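Local coordinates for protein putative NAD(P)H nitroreductase MhqN (Bacillus subtilis, PDB 3BEM) that is a putative homodimeric FMN-containing nitroreductase that may contribute to the breakdown of aromatic compounds, at residues E38-N41 with E42-E45. The protein carries 3 engineered substitutions. Sequence-based numbering, arbitrary orientation.
Sequences EDLN and EMFE
Leu40 and Phe44, one turn apart on helix 37-47, meet on its buried face: Leu40 CB lies 3.9 Å from Phe44 CE2. With Phe44 CG anti to its carbonyl carbon (chi1 -72°), the ring reaches back along the helix, and CD2 comes within 3.2 Å of Leu40 O. Leu40 O also accepts the backbone N-H of Phe44, at 2.9 Å from its N, while Asn41 O takes that of Glu45. On the adjoining flank lies the extended side chain of Met43, a selenomethionine; its SE is 4.1 Å from Leu40 CD2. Met43 CE sits 3.6 Å from Asp39 O. Away from Leu40 and Phe44 the contact is loose and wet. Glu42, CG anti to its backbone N (chi1 179°), stretches out, and its OE1 accepts a hydrogen bond from each of two waters, one also donating to Glu38 O and the other to Asp39 O. The direct bond from Glu42 N to Glu38 O is 3.3 Å, longer than that from Phe44 N to Leu40 O. Asp39 OD2 turns back to accept Thr36 N near the start of the helix. An alanine in place of Phe44 would probably open a gap beside Leu40 and leave Tyr61 and Phe154 without the ring they meet. Leu40, Met43 and Phe44 seat the helix in the nitroreductase core, Leu40 and Phe44 packing on Thr63 of strand 59-64 and all three on Phe154 of helix 136-161, while Asn41 OD1 is hydrogen-bonded to Tyr217 of the second subunit, tying this helix into the dimer.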
loop_
_atom_site.group_PDB
_atom_site.type_symbol
_atom_site.label_atom_id
_atom_site.label_comp_id
_atom_site.label_asym_id
_atom_site.label_seq_id
_atom_site.Cartn_x
_atom_site.Cartn_y
_atom_site.Cartn_z
ATOM N N GLU B 38 13.594 19.195 -4.607
ATOM C CA GLU B 38 14.457 18.715 -3.511
ATOM C C GLU B 38 13.652 18.099 -2.346
ATOM O O GLU B 38 14.002 17.045 -1.817
ATOM C CB GLU B 38 15.339 19.848 -2.983
ATOM C CG GLU B 38 16.387 20.354 -3.982
ATOM C CD GLU B 38 16.585 21.858 -3.930
ATOM O OE1 GLU B 38 15.828 22.558 -3.232
ATOM O OE2 GLU B 38 17.497 22.354 -4.598
ATOM N N ASP B 39 12.579 18.785 -1.924
ATOM C CA ASP B 39 11.679 18.247 -0.873
ATOM C C ASP B 39 11.195 16.871 -1.266
ATOM O O ASP B 39 11.185 15.934 -0.460
ATOM C CB ASP B 39 10.445 19.123 -0.712
ATOM C CG ASP B 39 10.734 20.504 -0.141
ATOM O OD1 ASP B 39 11.581 20.622 0.778
ATOM O OD2 ASP B 39 10.079 21.495 -0.579
ATOM N N LEU B 40 10.746 16.763 -2.499
ATOM C CA LEU B 40 10.119 15.564 -2.995
ATOM C C LEU B 40 11.132 14.447 -3.224
ATOM O O LEU B 40 10.878 13.294 -2.897
ATOM C CB LEU B 40 9.332 15.852 -4.274
ATOM C CG LEU B 40 7.974 16.581 -3.982
ATOM C CD1 LEU B 40 7.543 17.435 -5.144
ATOM C CD2 LEU B 40 6.892 15.592 -3.493
ATOM N N ASN B 41 12.288 14.789 -3.768
ATOM C CA ASN B 41 13.304 13.785 -3.990
ATOM C C ASN B 41 13.745 13.078 -2.685
ATOM O O ASN B 41 13.927 11.878 -2.660
ATOM C CB ASN B 41 14.506 14.412 -4.697
ATOM C CG ASN B 41 14.260 14.675 -6.188
ATOM O OD1 ASN B 41 13.380 14.084 -6.840
ATOM N ND2 ASN B 41 15.109 15.536 -6.751
ATOM N N GLU B 42 13.790 13.781 -1.579
ATOM C CA GLU B 42 14.045 13.146 -0.305
ATOM C C GLU B 42 12.988 12.090 0.094
ATOM O O GLU B 42 13.339 11.004 0.541
ATOM C CB GLU B 42 14.137 14.204 0.786
ATOM C CG GLU B 42 14.387 13.608 2.163
ATOM C CD GLU B 42 14.477 14.638 3.271
ATOM O OE1 GLU B 42 14.136 15.821 3.059
ATOM O OE2 GLU B 42 14.876 14.248 4.383
HETATM N N MSE B 43 11.722 12.383 -0.166
HETATM C CA MSE B 43 10.667 11.446 0.080
HETATM C C MSE B 43 10.791 10.242 -0.866
HETATM O O MSE B 43 10.619 9.094 -0.462
HETATM C CB MSE B 43 9.291 12.134 -0.065
HETATM C CG MSE B 43 9.143 13.295 0.828
HETATM SE SE MSE B 43 7.485 14.234 0.349
HETATM C CE MSE B 43 7.924 15.947 1.015
ATOM N N PHE B 44 11.124 10.513 -2.137
ATOM C CA PHE B 44 11.209 9.462 -3.148
ATOM C C PHE B 44 12.405 8.528 -2.897
ATOM O O PHE B 44 12.359 7.354 -3.274
ATOM C CB PHE B 44 11.217 10.045 -4.545
ATOM C CG PHE B 44 9.897 10.596 -4.997
ATOM C CD1 PHE B 44 8.741 9.831 -4.941
ATOM C CD2 PHE B 44 9.817 11.882 -5.543
ATOM C CE1 PHE B 44 7.504 10.349 -5.382
ATOM C CE2 PHE B 44 8.586 12.398 -5.988
ATOM C CZ PHE B 44 7.466 11.609 -5.928
ATOM N N GLU B 45 13.468 9.027 -2.242
ATOM C CA GLU B 45 14.573 8.126 -1.844
ATOM C C GLU B 45 14.082 7.041 -0.875
ATOM O O GLU B 45 14.560 5.899 -0.908
ATOM C CB GLU B 45 15.719 8.899 -1.229
ATOM C CG GLU B 45 16.490 9.703 -2.216
ATOM C CD GLU B 45 17.411 8.933 -3.191
ATOM O OE1 GLU B 45 17.857 7.818 -2.876
ATOM O OE2 GLU B 45 17.722 9.484 -4.282
HETATM O O HOH W 1 15.051 17.691 0.736
HETATM O O HOH W 2 11.458 16.384 2.286
#